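Local structure of amine oxidase (Emericella nidulans, 3PGB) at residues 205-210 with 217-222; 239-244 with 507-512; 197-202 with 285-290. The protein probably oxidises primary amines as a copper-dependent amine oxidase, using a topaquinone cofactor formed from one of its own tyrosines in each subunit. All coordinates share one frame; numbering follows the deposited sequence.

Contact 1 (205-210 with 217-222); sequences DLWNGT and DTLDIW. With NAG (2-acetamido-2-deoxy-beta-D-glucopyranose), chain G.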
loop_
_atom_site.group_PDB
_atom_site.type_symbol
_atom_site.label_atom_id
_atom_site.label_comp_id
_atom_site.label_asym_id
_atom_site.label_seq_id
_atom_site.Cartn_x
_atom_site.Cartn_y
_atom_site.Cartn_z
ATOM N N ASP A 205 29.248 38.130 11.565
ATOM C CA ASP A 205 28.453 39.117 10.836
ATOM C C ASP A 205 27.277 38.468 10.094
ATOM O O ASP A 205 26.232 39.091 9.894
ATOM C CB ASP A 205 29.336 39.864 9.837
ATOM C CG ASP A 205 28.671 41.110 9.294
ATOM O OD1 ASP A 205 28.290 41.971 10.111
ATOM O OD2 ASP A 205 28.537 41.231 8.055
ATOM N N LEU A 206 27.457 37.213 9.702
ATOM C CA LEU A 206 26.502 36.527 8.848
ATOM C C LEU A 206 25.381 35.947 9.700
ATOM O O LEU A 206 24.206 36.079 9.354
ATOM C CB LEU A 206 27.225 35.429 8.051
ATOM C CG LEU A 206 26.927 35.194 6.564
ATOM C CD1 LEU A 206 26.607 36.470 5.813
ATOM C CD2 LEU A 206 28.134 34.510 5.926
ATOM N N TRP A 207 25.748 35.322 10.822
ATOM C CA TRP A 207 24.797 34.582 11.657
ATOM C C TRP A 207 24.978 34.743 13.180
ATOM O O TRP A 207 24.439 33.939 13.946
ATOM C CB TRP A 207 24.896 33.090 11.340
ATOM C CG TRP A 207 25.146 32.744 9.909
ATOM C CD1 TRP A 207 24.324 32.985 8.846
ATOM C CD2 TRP A 207 26.284 32.058 9.389
ATOM N NE1 TRP A 207 24.887 32.501 7.693
ATOM C CE2 TRP A 207 26.093 31.926 7.998
ATOM C CE3 TRP A 207 27.452 31.548 9.961
ATOM C CZ2 TRP A 207 27.031 31.299 7.169
ATOM C CZ3 TRP A 207 28.383 30.922 9.137
ATOM C CH2 TRP A 207 28.165 30.807 7.758
ATOM N N ASN A 208 25.715 35.769 13.619
ATOM C CA ASN A 208 26.045 35.959 15.047
ATOM C C ASN A 208 26.613 34.692 15.689
ATOM O O ASN A 208 26.263 34.359 16.816
ATOM C CB ASN A 208 24.823 36.462 15.846
ATOM C CG ASN A 208 24.385 37.870 15.447
ATOM O OD1 ASN A 208 25.161 38.643 14.881
ATOM N ND2 ASN A 208 23.135 38.211 15.753
ATOM N N GLY A 209 27.492 33.992 14.973
ATOM C CA GLY A 209 28.035 32.723 15.456
ATOM C C GLY A 209 29.493 32.454 15.129
ATOM O O GLY A 209 30.093 33.132 14.300
ATOM N N THR A 210 30.062 31.462 15.810
ATOM C CA THR A 210 31.422 31.008 15.544
ATOM C C THR A 210 31.526 29.500 15.739
ATOM O O THR A 210 30.822 28.921 16.569
ATOM C CB THR A 210 32.460 31.675 16.486
ATOM O OG1 THR A 210 32.049 31.520 17.850
ATOM C CG2 THR A 210 32.628 33.154 16.177
ATOM N N ASP A 217 30.921 27.877 21.244
ATOM C CA ASP A 217 30.535 27.563 19.858
ATOM C C ASP A 217 29.020 27.565 19.672
ATOM O O ASP A 217 28.301 26.890 20.406
ATOM C CB ASP A 217 31.068 26.187 19.423
ATOM C CG ASP A 217 32.531 26.214 18.990
ATOM O OD1 ASP A 217 33.238 27.219 19.240
ATOM O OD2 ASP A 217 32.985 25.207 18.396
ATOM N N THR A 218 28.554 28.333 18.690
ATOM C CA THR A 218 27.150 28.345 18.282
ATOM C C THR A 218 26.948 27.753 16.876
ATOM O O THR A 218 25.812 27.585 16.431
ATOM C CB THR A 218 26.593 29.775 18.288
ATOM O OG1 THR A 218 27.424 30.609 17.470
ATOM C CG2 THR A 218 26.549 30.328 19.702
ATOM N N LEU A 219 28.049 27.446 16.187
ATOM C CA LEU A 219 28.001 26.873 14.842
ATOM C C LEU A 219 28.687 25.524 14.815
ATOM O O LEU A 219 29.526 25.229 15.660
ATOM C CB LEU A 219 28.705 27.785 13.831
ATOM C CG LEU A 219 28.181 29.209 13.664
ATOM C CD1 LEU A 219 29.017 29.941 12.624
ATOM C CD2 LEU A 219 26.714 29.210 13.279
ATOM N N ASP A 220 28.339 24.726 13.812
ATOM C CA ASP A 220 28.932 23.411 13.605
ATOM C C ASP A 220 29.391 23.279 12.155
ATOM O O ASP A 220 28.815 23.904 11.271
ATOM C CB ASP A 220 27.900 22.332 13.930
ATOM C CG ASP A 220 28.530 20.989 14.225
ATOM O OD1 ASP A 220 27.930 19.962 13.832
ATOM O OD2 ASP A 220 29.613 20.956 14.855
ATOM N N ILE A 221 30.420 22.468 11.920
ATOM C CA ILE A 221 30.952 22.235 10.575
ATOM C C ILE A 221 30.999 20.742 10.243
ATOM O O ILE A 221 31.617 19.952 10.966
ATOM C CB ILE A 221 32.384 22.782 10.432
ATOM C CG1 ILE A 221 32.431 24.280 10.744
ATOM C CG2 ILE A 221 32.916 22.515 9.022
ATOM C CD1 ILE A 221 33.836 24.839 10.790
ATOM N N TRP A 222 30.347 20.365 9.148
ATOM C CA TRP A 222 30.439 19.010 8.610
ATOM C C TRP A 222 29.900 18.978 7.187
ATOM O O TRP A 222 29.297 19.952 6.730
ATOM C CB TRP A 222 29.712 17.993 9.495
ATOM C CG TRP A 222 28.267 18.279 9.759
ATOM C CD1 TRP A 222 27.763 19.190 10.632
ATOM C CD2 TRP A 222 27.138 17.606 9.186
ATOM N NE1 TRP A 222 26.393 19.143 10.629
ATOM C CE2 TRP A 222 25.982 18.181 9.748
ATOM C CE3 TRP A 222 26.994 16.578 8.250
ATOM C CZ2 TRP A 222 24.696 17.771 9.399
ATOM C CZ3 TRP A 222 25.712 16.168 7.900
ATOM C CH2 TRP A 222 24.580 16.766 8.474
HETATM C C1 NAG G . 34.026 32.690 21.621
HETATM C C2 NAG G . 33.323 33.814 20.863
HETATM C C3 NAG G . 34.285 34.465 19.868
HETATM C C4 NAG G . 35.608 34.860 20.537
HETATM C C5 NAG G . 36.149 33.721 21.416
HETATM C C6 NAG G . 37.400 34.133 22.203
HETATM C C7 NAG G . 30.953 33.915 20.149
HETATM C C8 NAG G . 29.857 33.222 19.389
HETATM N N2 NAG G . 32.145 33.297 20.179
HETATM O O3 NAG G . 33.672 35.597 19.282
HETATM O O4 NAG G . 36.562 35.217 19.552
HETATM O O5 NAG G . 35.146 33.232 22.302
HETATM O O6 NAG G . 37.142 35.227 23.065
HETATM O O7 NAG G . 30.710 34.993 20.691
HETATM O O HOH W 1 25.012 30.903 15.546
#

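Contact 2 (239-244 with 507-512); sequences MFWNMA and YIQSAY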
loop_
_atom_site.group_PDB
_atom_site.type_symbol
_atom_site.label_atom_id
_atom_site.label_comp_id
_atom_site.label_asym_id
_atom_site.label_seq_id
_atom_site.Cartn_x
_atom_site.Cartn_y
_atom_site.Cartn_z
ATOM N N MET A 239 30.236 22.402 5.231
ATOM C CA MET A 239 29.295 23.507 5.353
ATOM C C MET A 239 29.163 23.899 6.819
ATOM O O MET A 239 29.319 23.060 7.704
ATOM C CB MET A 239 27.939 23.061 4.816
ATOM C CG MET A 239 26.935 24.161 4.572
ATOM S SD MET A 239 25.301 23.437 4.316
ATOM C CE MET A 239 24.460 24.781 3.521
ATOM N N PHE A 240 28.877 25.170 7.075
ATOM C CA PHE A 240 28.514 25.599 8.418
ATOM C C PHE A 240 27.033 25.286 8.673
ATOM O O PHE A 240 26.203 25.442 7.783
ATOM C CB PHE A 240 28.797 27.091 8.610
ATOM C CG PHE A 240 30.261 27.416 8.745
ATOM C CD1 PHE A 240 30.829 27.607 9.998
ATOM C CD2 PHE A 240 31.071 27.521 7.620
ATOM C CE1 PHE A 240 32.175 27.903 10.131
ATOM C CE2 PHE A 240 32.421 27.812 7.743
ATOM C CZ PHE A 240 32.973 28.011 9.000
ATOM N N TRP A 241 26.722 24.813 9.881
ATOM C CA TRP A 241 25.337 24.637 10.326
ATOM C C TRP A 241 25.112 25.409 11.617
ATOM O O TRP A 241 26.047 25.602 12.393
ATOM C CB TRP A 241 25.025 23.166 10.595
ATOM C CG TRP A 241 25.301 22.242 9.464
ATOM C CD1 TRP A 241 26.523 21.843 9.012
ATOM C CD2 TRP A 241 24.332 21.568 8.659
ATOM N NE1 TRP A 241 26.376 20.967 7.961
ATOM C CE2 TRP A 241 25.040 20.780 7.728
ATOM C CE3 TRP A 241 22.933 21.555 8.630
ATOM C CZ2 TRP A 241 24.393 19.987 6.779
ATOM C CZ3 TRP A 241 22.292 20.770 7.687
ATOM C CH2 TRP A 241 23.021 20.000 6.774
ATOM N N ASN A 242 23.875 25.838 11.848
ATOM C CA ASN A 242 23.472 26.360 13.161
ATOM C C ASN A 242 23.202 25.213 14.129
ATOM O O ASN A 242 22.728 24.156 13.732
ATOM C CB ASN A 242 22.224 27.257 13.061
ATOM C CG ASN A 242 22.514 28.719 13.383
ATOM O OD1 ASN A 242 23.447 29.033 14.129
ATOM N ND2 ASN A 242 21.700 29.620 12.832
ATOM N N MET A 243 23.507 25.434 15.399
ATOM C CA MET A 243 23.283 24.429 16.424
ATOM C C MET A 243 21.847 24.502 16.935
ATOM O O MET A 243 21.245 25.580 16.983
ATOM C CB MET A 243 24.287 24.592 17.575
ATOM C CG MET A 243 25.677 24.050 17.243
ATOM S SD MET A 243 26.850 24.058 18.613
ATOM C CE MET A 243 26.139 22.809 19.697
ATOM N N ALA A 244 21.306 23.344 17.301
ATOM C CA ALA A 244 19.964 23.256 17.867
ATOM C C ALA A 244 20.011 23.660 19.324
ATOM O O ALA A 244 21.070 23.613 19.951
ATOM C CB ALA A 244 19.417 21.838 17.740
ATOM N N TYR A 507 14.039 13.525 11.210
ATOM C CA TYR A 507 14.424 14.800 10.616
ATOM C C TYR A 507 14.993 14.607 9.230
ATOM O O TYR A 507 15.770 13.687 8.992
ATOM C CB TYR A 507 15.465 15.502 11.484
ATOM C CG TYR A 507 14.877 16.208 12.672
ATOM C CD1 TYR A 507 14.788 15.580 13.903
ATOM C CD2 TYR A 507 14.406 17.503 12.566
ATOM C CE1 TYR A 507 14.244 16.224 14.995
ATOM C CE2 TYR A 507 13.867 18.156 13.653
ATOM C CZ TYR A 507 13.786 17.507 14.866
ATOM O OH TYR A 507 13.250 18.140 15.961
ATOM N N ILE A 508 14.615 15.484 8.312
ATOM C CA ILE A 508 15.205 15.473 6.992
ATOM C C ILE A 508 16.590 16.111 7.080
ATOM O O ILE A 508 16.850 16.920 7.972
ATOM C CB ILE A 508 14.313 16.197 5.946
ATOM C CG1 ILE A 508 14.260 17.709 6.191
ATOM C CG2 ILE A 508 12.911 15.599 5.947
ATOM C CD1 ILE A 508 13.515 18.486 5.094
ATOM N N GLN A 509 17.486 15.729 6.176
ATOM C CA GLN A 509 18.734 16.453 6.031
ATOM C C GLN A 509 18.491 17.565 5.035
ATOM O O GLN A 509 18.349 17.331 3.830
ATOM C CB GLN A 509 19.890 15.567 5.592
ATOM C CG GLN A 509 21.211 16.295 5.716
ATOM C CD GLN A 509 22.388 15.410 5.456
ATOM O OE1 GLN A 509 23.003 15.483 4.395
ATOM N NE2 GLN A 509 22.711 14.558 6.417
ATOM N N SER A 510 18.460 18.779 5.571
ATOM C CA SER A 510 17.994 19.961 4.865
ATOM C C SER A 510 19.037 20.478 3.884
ATOM O O SER A 510 20.135 19.935 3.790
ATOM C CB SER A 510 17.669 21.032 5.905
ATOM O OG SER A 510 17.109 22.182 5.329
ATOM N N ALA A 511 18.675 21.517 3.140
ATOM C CA ALA A 511 19.597 22.211 2.246
ATOM C C ALA A 511 19.335 23.706 2.335
ATOM O O ALA A 511 18.195 24.123 2.539
ATOM C CB ALA A 511 19.418 21.726 0.817
ATOM N N TYR A 512 20.386 24.511 2.197
ATOM C CA TYR A 512 20.242 25.967 2.212
ATOM C C TYR A 512 19.460 26.405 0.983
ATOM O O TYR A 512 19.638 25.850 -0.103
ATOM C CB TYR A 512 21.610 26.659 2.257
ATOM C CG TYR A 512 21.548 28.109 2.694
ATOM C CD1 TYR A 512 21.202 28.450 4.004
ATOM C CD2 TYR A 512 21.841 29.136 1.808
ATOM C CE1 TYR A 512 21.145 29.778 4.413
ATOM C CE2 TYR A 512 21.783 30.464 2.202
ATOM C CZ TYR A 512 21.440 30.777 3.506
ATOM O OH TYR A 512 21.388 32.090 3.888
#

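Contact 3 (197-202 with 285-290); sequences ASIADI and ETTEEF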
loop_
_atom_site.group_PDB
_atom_site.type_symbol
_atom_site.label_atom_id
_atom_site.label_comp_id
_atom_site.label_asym_id
_atom_site.label_seq_id
_atom_site.Cartn_x
_atom_site.Cartn_y
_atom_site.Cartn_z
ATOM N N ALA A 197 38.368 30.031 12.063
ATOM C CA ALA A 197 38.890 31.197 12.795
ATOM C C ALA A 197 39.404 32.270 11.834
ATOM O O ALA A 197 39.414 33.451 12.166
ATOM C CB ALA A 197 39.994 30.779 13.772
ATOM N N SER A 198 39.829 31.842 10.647
ATOM C CA SER A 198 40.223 32.749 9.567
ATOM C C SER A 198 39.066 33.656 9.109
ATOM O O SER A 198 39.298 34.756 8.599
ATOM C CB SER A 198 40.743 31.941 8.371
ATOM O OG SER A 198 41.628 32.706 7.585
ATOM N N ILE A 199 37.831 33.173 9.274
ATOM C CA ILE A 199 36.629 33.916 8.895
ATOM C C ILE A 199 35.642 34.042 10.062
ATOM O O ILE A 199 34.428 34.120 9.849
ATOM C CB ILE A 199 35.936 33.266 7.667
ATOM C CG1 ILE A 199 35.411 31.865 7.986
ATOM C CG2 ILE A 199 36.907 33.173 6.504
ATOM C CD1 ILE A 199 34.403 31.372 6.973
ATOM N N ALA A 200 36.163 34.079 11.288
ATOM C CA ALA A 200 35.323 34.198 12.481
ATOM C C ALA A 200 34.541 35.506 12.483
ATOM O O ALA A 200 33.368 35.541 12.865
ATOM C CB ALA A 200 36.160 34.103 13.730
ATOM N N ASP A 201 35.197 36.583 12.063
ATOM C CA ASP A 201 34.533 37.877 11.940
ATOM C C ASP A 201 33.378 37.807 10.935
ATOM O O ASP A 201 32.350 38.461 11.121
ATOM C CB ASP A 201 35.536 38.963 11.531
ATOM C CG ASP A 201 36.116 38.732 10.148
ATOM O OD1 ASP A 201 36.520 37.583 9.850
ATOM O OD2 ASP A 201 36.169 39.698 9.353
ATOM N N ILE A 202 33.557 37.013 9.882
ATOM C CA ILE A 202 32.538 36.851 8.847
ATOM C C ILE A 202 31.366 36.005 9.331
ATOM O O ILE A 202 30.219 36.351 9.069
ATOM C CB ILE A 202 33.118 36.242 7.554
ATOM C CG1 ILE A 202 34.072 37.243 6.891
ATOM C CG2 ILE A 202 31.997 35.864 6.592
ATOM C CD1 ILE A 202 34.767 36.704 5.659
ATOM N N GLU A 285 38.456 30.827 -5.102
ATOM C CA GLU A 285 39.581 29.893 -4.968
ATOM C C GLU A 285 40.347 30.013 -3.632
ATOM O O GLU A 285 40.884 29.019 -3.140
ATOM C CB GLU A 285 40.553 30.034 -6.149
ATOM C CG GLU A 285 41.553 28.873 -6.274
ATOM C CD GLU A 285 42.517 29.004 -7.459
ATOM O OE1 GLU A 285 42.572 30.086 -8.095
ATOM O OE2 GLU A 285 43.228 28.010 -7.749
ATOM N N THR A 286 40.395 31.207 -3.044
ATOM C CA THR A 286 41.148 31.418 -1.803
ATOM C C THR A 286 40.336 32.178 -0.758
ATOM O O THR A 286 39.338 32.829 -1.083
ATOM C CB THR A 286 42.461 32.198 -2.057
ATOM O OG1 THR A 286 42.167 33.578 -2.314
ATOM C CG2 THR A 286 43.230 31.614 -3.237
ATOM N N THR A 287 40.779 32.095 0.494
ATOM C CA THR A 287 40.141 32.810 1.596
ATOM C C THR A 287 40.273 34.333 1.431
ATOM O O THR A 287 39.326 35.073 1.706
ATOM C CB THR A 287 40.726 32.376 2.967
ATOM O OG1 THR A 287 40.491 30.979 3.171
ATOM C CG2 THR A 287 40.092 33.154 4.114
ATOM N N GLU A 288 41.442 34.791 0.978
ATOM C CA GLU A 288 41.675 36.218 0.723
ATOM C C GLU A 288 40.624 36.756 -0.247
ATOM O O GLU A 288 40.037 37.808 -0.012
ATOM C CB GLU A 288 43.085 36.444 0.152
ATOM C CG GLU A 288 43.509 37.923 0.015
ATOM C CD GLU A 288 44.245 38.227 -1.307
ATOM O OE1 GLU A 288 45.477 38.480 -1.279
ATOM O OE2 GLU A 288 43.583 38.210 -2.377
ATOM N N GLU A 289 40.390 36.021 -1.331
ATOM C CA GLU A 289 39.399 36.407 -2.343
ATOM C C GLU A 289 37.971 36.474 -1.798
ATOM O O GLU A 289 37.207 37.365 -2.170
ATOM C CB GLU A 289 39.445 35.441 -3.529
ATOM C CG GLU A 289 40.694 35.568 -4.388
ATOM C CD GLU A 289 40.746 34.533 -5.499
ATOM O OE1 GLU A 289 41.009 34.922 -6.659
ATOM O OE2 GLU A 289 40.515 33.337 -5.220
ATOM N N PHE A 290 37.614 35.533 -0.927
ATOM C CA PHE A 290 36.303 35.540 -0.274
ATOM C C PHE A 290 36.172 36.703 0.704
ATOM O O PHE A 290 35.160 37.401 0.709
ATOM C CB PHE A 290 36.052 34.222 0.462
ATOM C CG PHE A 290 34.754 34.192 1.224
ATOM C CD1 PHE A 290 34.745 34.081 2.607
ATOM C CD2 PHE A 290 33.538 34.285 0.553
ATOM C CE1 PHE A 290 33.553 34.057 3.308
ATOM C CE2 PHE A 290 32.337 34.264 1.249
ATOM C CZ PHE A 290 32.347 34.148 2.629
HETATM O O HOH W 2 41.691 30.079 5.300
#

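Contact 1 (205-210 with 217-222)
The carbonyl oxygen of Thr210 is gripped by two successive amides of the facing segment. Thr218 N reaches Thr210 O at 3.2 Å, nearly along the C=O axis, whereas Leu219 N, also 3.2 Å from Thr210 O, comes from above the carbonyl plane, 50° out of it. The return bond uses a side chain: Thr210 N donates to Thr218 OG1 at 3.2 Å. A chi1 of 55° sets that hydroxyl between the backbone N and carbonyl carbon of Thr218, facing the other segment, where a short threonine can stand in for a main-chain acceptor. A water lies 3.1 Å from Thr218 OG1. Gly209 CA comes 3.0 Å from Thr218 OG1 and Gly209 C 3.6 Å from Leu219 CD1, a close approach that the slim glycine backbone permits. Leu219 adds the apolar half, its CD1 lying 3.5 Å from Trp207 CE3 at the indole edge, near the ring plane. Thr210 CB points away from the facing segment, and the hydroxyl OG1 accepts from N2 of the sugar (NAG) at 2.9 Å, so the threonine serves the fold through its backbone and the glycan on Asn216 through its hydroxyl. The connection leads from the end of helix 200-207 into 219-223, an outermost strand of a five-stranded antiparallel sheet; Trp207 packs on Leu256 and Leu258 of strand 255-263, and Leu219 on Phe240 of the adjacent strand 235-242.

Contact 2 (239-244 with 507-512)
Trp241, Met239 and Tyr512 bring a strand of the small five-stranded antiparallel sheet against segment 507-512, which belongs to the copper amine oxidase enzyme domain. Met239 and Trp241 are two apart on strand 235-242, and the thioether sulfur of Met239 lies over one face of the Trp241 indole, offset toward its rim. Trp241 has the most surface buried here. With CG beside its backbone N (chi1 -55°), the indole carries its six-membered ring toward the facing chain, and CH2 comes 4.2 Å from Ser510 O and 4.3 Å from Gln509 CG. These are loose van der Waals contacts. The backbones are widely spaced, the nearest CA atoms, of Trp241 and Tyr512, being 9.7 Å apart, and long or broad side chains bridge the distance. Trp222 of the adjoining strand stacks on Trp241. The methylene part of Gln509 meets the indole, while its amide turns to Tyr401 and Gln396; its side chain is about 6 Å from that of the copper ligand His532, so this packing borders the surroundings of the metal site. Ser510 OG is likewise engaged elsewhere, with Ser528 O. Tyr512 OH bonds to Lys303 O, while CB, at the other end of the side chain, meets the long, unbranched methionine: with CG anti to the backbone N (chi1 -167°) and the chain extended beyond it, Met239 places its terminal methyl CE 3.6 Å from Tyr512 CB.

Contact 3 (197-202 with 285-290)
Two torsions aim side chains of helix 287-294 at segment 197-202: Phe290 holds CG anti to its backbone N (chi1 177°), and Thr287 keeps OG1 beside its own N (chi1 -61°), which puts the methyl CG2 anti to that N, against the facing segment. The phenyl ring meets Ile202, whose CD1 lies 3.7 Å from Phe290 CE1; the branch methyl Ile202 CG2 reaches the same CE1 at 4.1 Å. The two side chains cross obliquely, and a beta-branched residue suits the place because both its branches can bear on one ring. The methyl of Thr287 touches two neighbours, 3.8 Å from Ser198 OG and 4.0 Å from Ile199 CG2. Its hydroxyl is given to other groups: Trp277 NE1 bonds to it, and a water lies 2.6 Å from Thr287 OG1, with a weak, longer link on to Ser198 OG at the exposed side. Threonine thus offers a methyl to the packing and an oxygen to the polar margin. The start of its helix is fixed by a capping box, in which Glu289 N donates to Thr286 OG1 at 3.2 Å, while Thr286 N makes a weak return bond to Glu289 OE2. The opposing segment is the junction of helices 186-198 and 200-207, and Ile199 there is the N-cap of the second. Phe290 and Ile199 both rest on Trp277 and Leu258 of the sheet. Directly between the segments the contact is van der Waals in nature, so its fit depends on shape; polar ties lie around it, such as the salt bridge from Asp201 to Arg291.

In the fold
The three contacts run from the surface of a small helix-and-sheet unit inward to the enzyme domain. Contacts 1 and 3 share helix 200-207: contact 3 packs its junction with helix 186-198 against helix 287-294, and contact 1 ties the chain beyond its end to strand 219-223. Contact 2 starts on the next strand, 235-242, joined to 219-223 by backbone bonds such as Asp220 O to Trp241 N. Chemistry follows position. Partly buried contact 1, beside a glycan, relies on main-chain N-H groups bonded to a carbonyl and a threonine hydroxyl; contact 3 buries apolar groups but has a watery margin; contact 2, wholly buried and closest to the chain centre, is van der Waals packing. Phe240 touching Ile199 connects contacts 2 and 3.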